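Local coordinates for protein protease (Penicillium cyclopium, PDB 5Z6O) that acts as a subtilisin-type serine protease of the peptidase S8 family, cutting peptide bonds in proteins by means of a catalytic charge relay, at residues Tyr26-Asp29 against Ser30-Glu34; Asn172-Pro175 against Ala176-Pro179. One frame throughout, in Å; residues are numbered along the deposited sequence. Where two conformers were deposited one is given.

Contact 1 of 2, residues Tyr26-Asp29 against Ser30-Glu34; sequences YVYD and STAGE
An Asx turn, in which the carboxylate of D29 grips T31, ends strand 26-29 and starts the loop toward the central parallel sheet. The side chain of D29 swings its CG anti to the backbone N (chi1 -174°), which carries OD2 forward over the chain that follows. T31 N lies 3.0 Å from D29 OD2 in a nearly straight bond that comes down from above the carboxylate plane. The hydroxyl of the same residue donates to that oxygen too, T31 OG1 to D29 OD2 at 2.7 Å, and here the anti lone pair is used, the one facing away from OD1. A weak backbone bond from A32 N to D29 O (3.0 Å) adds a third link. Overlapping this, a type I' turn from T31 to E34 is closed by E34 N on T31 O. A32 CB also meets the Y28 ring obliquely, 4.0 Å from Y28 CE2. The second carboxylate oxygen, D29 OD1, is bonded to the amino terminus at A1, which S30 OG also meets. With one oxygen held by two donors and the other facing a terminal amine, D29 is probably ionised and its carboxylate restrained from turning.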
ATOM      1  N   TYR A  26      -0.693   6.009 -17.464  1.00  9.19           N
ATOM      2  CA  TYR A  26      -1.361   5.050 -16.582  1.00  8.00           C
ATOM      3  C   TYR A  26      -2.762   4.765 -17.121  1.00  9.72           C
ATOM      4  O   TYR A  26      -3.557   5.689 -17.315  1.00 12.86           O
ATOM      5  CB  TYR A  26      -1.393   5.620 -15.163  1.00  8.82           C
ATOM      6  CG  TYR A  26      -2.158   4.776 -14.158  1.00 11.13           C
ATOM      7  CD1 TYR A  26      -2.063   3.394 -14.164  1.00 11.95           C
ATOM      8  CD2 TYR A  26      -2.941   5.383 -13.177  1.00  9.22           C
ATOM      9  CE1 TYR A  26      -2.792   2.615 -13.207  1.00  7.48           C
ATOM     10  CE2 TYR A  26      -3.647   4.626 -12.238  1.00 11.47           C
ATOM     11  CZ  TYR A  26      -3.550   3.249 -12.265  1.00  8.08           C
ATOM     12  OH  TYR A  26      -4.268   2.482 -11.358  1.00 10.35           O
ATOM     13  N   VAL A  27      -3.062   3.495 -17.379  1.00  9.56           N
ATOM     14  CA  VAL A  27      -4.320   3.074 -18.003  1.00 10.89           C
ATOM     15  C   VAL A  27      -5.043   2.169 -17.016  1.00 10.07           C
ATOM     16  O   VAL A  27      -4.446   1.205 -16.522  1.00 11.35           O
ATOM     17  CB  VAL A  27      -4.077   2.323 -19.331  1.00 11.77           C
ATOM     18  CG1 VAL A  27      -5.415   1.987 -19.979  1.00 13.80           C
ATOM     19  CG2 VAL A  27      -3.205   3.162 -20.267  1.00 17.55           C
ATOM     20  N   TYR A  28      -6.321   2.465 -16.749  1.00 12.13           N
ATOM     21  CA  TYR A  28      -7.055   1.743 -15.706  1.00  9.20           C
ATOM     22  C   TYR A  28      -8.544   1.785 -16.036  1.00 10.99           C
ATOM     23  O   TYR A  28      -9.014   2.684 -16.718  1.00 12.24           O
ATOM     24  CB  TYR A  28      -6.767   2.336 -14.302  1.00  8.37           C
ATOM     25  CG  TYR A  28      -7.191   3.792 -14.169  1.00 11.34           C
ATOM     26  CD1 TYR A  28      -6.347   4.841 -14.580  1.00 10.36           C
ATOM     27  CD2 TYR A  28      -8.446   4.117 -13.677  1.00 10.41           C
ATOM     28  CE1 TYR A  28      -6.760   6.181 -14.481  1.00 11.43           C
ATOM     29  CE2 TYR A  28      -8.854   5.447 -13.545  1.00 13.25           C
ATOM     30  CZ  TYR A  28      -8.015   6.461 -13.982  1.00 10.93           C
ATOM     31  OH  TYR A  28      -8.452   7.736 -13.808  1.00 13.57           O
ATOM     32  N   ASP A  29      -9.289   0.818 -15.535  1.00 11.29           N
ATOM     33  CA  ASP A  29     -10.740   0.828 -15.732  1.00 12.68           C
ATOM     34  C   ASP A  29     -11.410   1.909 -14.891  1.00 13.68           C
ATOM     35  O   ASP A  29     -11.040   2.143 -13.733  1.00 11.75           O
ATOM     36  CB  ASP A  29     -11.328  -0.530 -15.345  1.00 10.83           C
ATOM     37  CG  ASP A  29     -12.777  -0.608 -15.660  1.00 13.92           C
ATOM     38  OD1 ASP A  29     -13.056  -0.746 -16.862  1.00 17.35           O
ATOM     39  OD2 ASP A  29     -13.622  -0.448 -14.745  1.00 11.00           O
ATOM     40  N   SER A  30     -12.436   2.548 -15.458  1.00  9.62           N
ATOM     41  CA  SER A  30     -13.084   3.691 -14.812  1.00 11.29           C
ATOM     42  C   SER A  30     -13.701   3.361 -13.460  1.00 12.89           C
ATOM     43  O   SER A  30     -13.976   4.296 -12.696  1.00 14.47           O
ATOM     44  CB  SER A  30     -14.181   4.256 -15.699  1.00 16.44           C
ATOM     45  OG  SER A  30     -15.122   3.219 -15.937  1.00 16.78           O
ATOM     46  N   THR A  31     -13.937   2.084 -13.141  1.00 12.85           N
ATOM     47  CA  THR A  31     -14.455   1.764 -11.799  1.00 12.97           C
ATOM     48  C   THR A  31     -13.522   2.310 -10.716  1.00 13.74           C
ATOM     49  O   THR A  31     -13.988   2.806  -9.682  1.00 12.76           O
ATOM     50  CB  THR A  31     -14.662   0.262 -11.603  1.00 13.51           C
ATOM     51  OG1 THR A  31     -13.511  -0.448 -12.049  1.00 12.45           O
ATOM     52  CG2 THR A  31     -15.913  -0.231 -12.364  1.00 14.51           C
ATOM     53  N   ALA A  32     -12.204   2.203 -10.937  1.00 11.68           N
ATOM     54  CA  ALA A  32     -11.193   2.956 -10.179  1.00 15.39           C
ATOM     55  C   ALA A  32     -11.289   2.748  -8.671  1.00 11.03           C
ATOM     56  O   ALA A  32     -10.976   3.654  -7.904  1.00  9.38           O
ATOM     57  CB  ALA A  32     -11.281   4.459 -10.508  1.00 13.63           C
ATOM     58  N   GLY A  33     -11.666   1.549  -8.225  1.00 11.80           N
ATOM     59  CA  GLY A  33     -11.718   1.279  -6.809  1.00  9.80           C
ATOM     60  C   GLY A  33     -12.879   1.913  -6.082  1.00 11.49           C
ATOM     61  O   GLY A  33     -12.889   1.925  -4.856  1.00 11.57           O
ATOM     62  N   GLU A  34     -13.880   2.420  -6.785  1.00 10.72           N
ATOM     63  CA  GLU A  34     -14.965   3.111  -6.101  1.00  7.84           C
ATOM     64  C   GLU A  34     -15.698   2.177  -5.152  1.00 12.51           C
ATOM     65  O   GLU A  34     -15.912   1.008  -5.459  1.00 19.20           O
ATOM     66  CB  GLU A  34     -15.968   3.677  -7.130  1.00 13.50           C
ATOM     67  CG  GLU A  34     -17.002   4.628  -6.509  1.00 26.37           C
ATOM     68  CD  GLU A  34     -17.741   5.465  -7.564  1.00 41.72           C
ATOM     69  OE1 GLU A  34     -18.252   4.877  -8.539  1.00 41.63           O
ATOM     70  OE2 GLU A  34     -17.791   6.705  -7.417  1.00 41.38           O
TER

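Contact 2 of 2, residues Asn172-Pro175 against Ala176-Pro179; sequences NSSP and ASAP
S177 grips the carbonyl oxygen of S173 with both its backbone N and its hydroxyl. S177 N to S173 O is 3.0 Å, and S177 OG donates to the same oxygen at 2.6 Å; the two donors approach from opposite faces of the carbonyl plane. With OG set between its own backbone N and carbonyl carbon (chi1 59°), the side chain folds back along the main chain to make this second bond. Next to it, A176 CB meets S173 CB at 4.3 Å. The bond from S177 N makes residues 173 to 177 an alpha-turn, which contains the cis peptide before P175 and overlaps a type I beta turn from P175 to A178. In that turn A178 N reaches P175 O at 2.9 Å from well above the carbonyl plane, and A178 CB comes within 3.2 Å of P175 O. Outside the turns, N146 of helix 143-154 bonds both S174 OG and S177 OG through its side-chain amide, while S142 N holds S174 OG as well. A149 of that helix packs on P175 and A178. The carbonyl A176 O is bonded to T183 OG1, near the start of strand 182-187.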
ATOM      1  N   ASN A 172      12.552 -12.066   9.431  1.00 17.38           N
ATOM      2  CA  ASN A 172      12.946 -11.557  10.745  1.00 31.02           C
ATOM      3  C   ASN A 172      12.242 -10.267  11.117  1.00 30.99           C
ATOM      4  O   ASN A 172      12.649  -9.603  12.081  1.00 26.29           O
ATOM      5  CB  ASN A 172      14.459 -11.309  10.797  1.00 38.56           C
ATOM      6  CG  ASN A 172      15.261 -12.505  10.347  1.00 51.06           C
ATOM      7  OD1 ASN A 172      15.200 -13.570  10.974  1.00 56.48           O
ATOM      8  ND2 ASN A 172      16.025 -12.341   9.250  1.00 38.42           N
ATOM      9  N   SER A 173      11.201  -9.891  10.385  1.00 21.88           N
ATOM     10  CA  SER A 173      10.533  -8.618  10.577  0.69 16.75           C
ATOM     11  C   SER A 173       9.043  -8.843  10.762  1.00 15.56           C
ATOM     12  O   SER A 173       8.480  -9.798  10.222  1.00 16.61           O
ATOM     13  CB  SER A 173      10.783  -7.695   9.379  0.69 23.64           C
ATOM     14  OG  SER A 173      12.136  -7.293   9.343  0.69 28.99           O
ATOM     15  N   SER A 174       8.412  -7.950  11.524  1.00 13.32           N
ATOM     16  CA  SER A 174       6.986  -7.997  11.767  1.00  9.66           C
ATOM     17  C   SER A 174       6.385  -6.647  11.417  1.00 11.67           C
ATOM     18  O   SER A 174       6.949  -5.618  11.779  1.00 13.54           O
ATOM     19  CB  SER A 174       6.690  -8.325  13.236  1.00  9.86           C
ATOM     20  OG  SER A 174       7.020  -9.681  13.469  1.00 12.82           O
ATOM     21  N   PRO A 175       5.224  -6.617  10.741  1.00 12.34           N
ATOM     22  CA  PRO A 175       4.370  -7.755  10.375  1.00 10.53           C
ATOM     23  C   PRO A 175       4.698  -8.407   9.017  1.00  9.16           C
ATOM     24  O   PRO A 175       3.913  -9.237   8.568  1.00 11.58           O
ATOM     25  CB  PRO A 175       2.958  -7.124  10.359  1.00 12.07           C
ATOM     26  CG  PRO A 175       3.184  -5.705   9.976  1.00 15.10           C
ATOM     27  CD  PRO A 175       4.561  -5.320  10.507  1.00 10.57           C
ATOM     28  N   ALA A 176       5.867  -8.114   8.413  1.00  9.16           N
ATOM     29  CA  ALA A 176       6.174  -8.703   7.107  1.00 12.12           C
ATOM     30  C   ALA A 176       6.121 -10.222   7.130  1.00 12.48           C
ATOM     31  O   ALA A 176       5.775 -10.846   6.116  1.00 14.73           O
ATOM     32  CB  ALA A 176       7.554  -8.255   6.634  1.00 17.94           C
ATOM     33  N   SER A 177       6.481 -10.841   8.263  1.00 13.40           N
ATOM     34  CA  SER A 177       6.540 -12.291   8.362  1.00 13.63           C
ATOM     35  C   SER A 177       5.216 -12.912   8.772  1.00 16.08           C
ATOM     36  O   SER A 177       5.152 -14.133   8.931  1.00 21.05           O
ATOM     37  CB  SER A 177       7.640 -12.711   9.365  1.00 13.22           C
ATOM     38  OG  SER A 177       7.362 -12.164  10.626  1.00 13.28           O
ATOM     39  N   ALA A 178       4.159 -12.113   8.932  1.00 14.48           N
ATOM     40  CA  ALA A 178       2.919 -12.612   9.512  1.00 15.52           C
ATOM     41  C   ALA A 178       2.156 -13.508   8.546  1.00 19.89           C
ATOM     42  O   ALA A 178       2.275 -13.363   7.322  1.00 20.44           O
ATOM     43  CB  ALA A 178       2.008 -11.452   9.927  1.00 16.51           C
ATOM     44  N   PRO A 179       1.306 -14.397   9.083  1.00 23.81           N
ATOM     45  CA  PRO A 179       0.524 -15.295   8.220  1.00 18.73           C
ATOM     46  C   PRO A 179      -0.488 -14.522   7.382  1.00 20.65           C
ATOM     47  O   PRO A 179      -1.225 -13.678   7.899  1.00 22.18           O
ATOM     48  CB  PRO A 179      -0.181 -16.228   9.215  1.00 27.99           C
ATOM     49  CG  PRO A 179       0.543 -16.039  10.538  1.00 25.48           C
ATOM     50  CD  PRO A 179       1.049 -14.648  10.522  1.00 23.73           C
TER

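Overall arrangement
Contacts 1 and 2 lie on opposite sides of the centre of the chain, each about 16 Å from it; their centres are 31 Å apart and their nearest atoms about 23 Å. Contact 2 is the nearer to the catalytic machinery: the side chain of P175 is about 11 Å from those of the charge-relay residues S228 and D42, that of S173 about 7 Å from the bound phenylmethanesulfonic acid, and that of A178 about 8 Å from a calcium ion. Contact 1 is remote from these sites, but Y240 and L244, which touch it, belong to helix 227-245, whose first turn carries S228. Both lead into the parallel sheet, 26-34 into strand 37-42, which ends at D42, and 172-179 into strand 182-187.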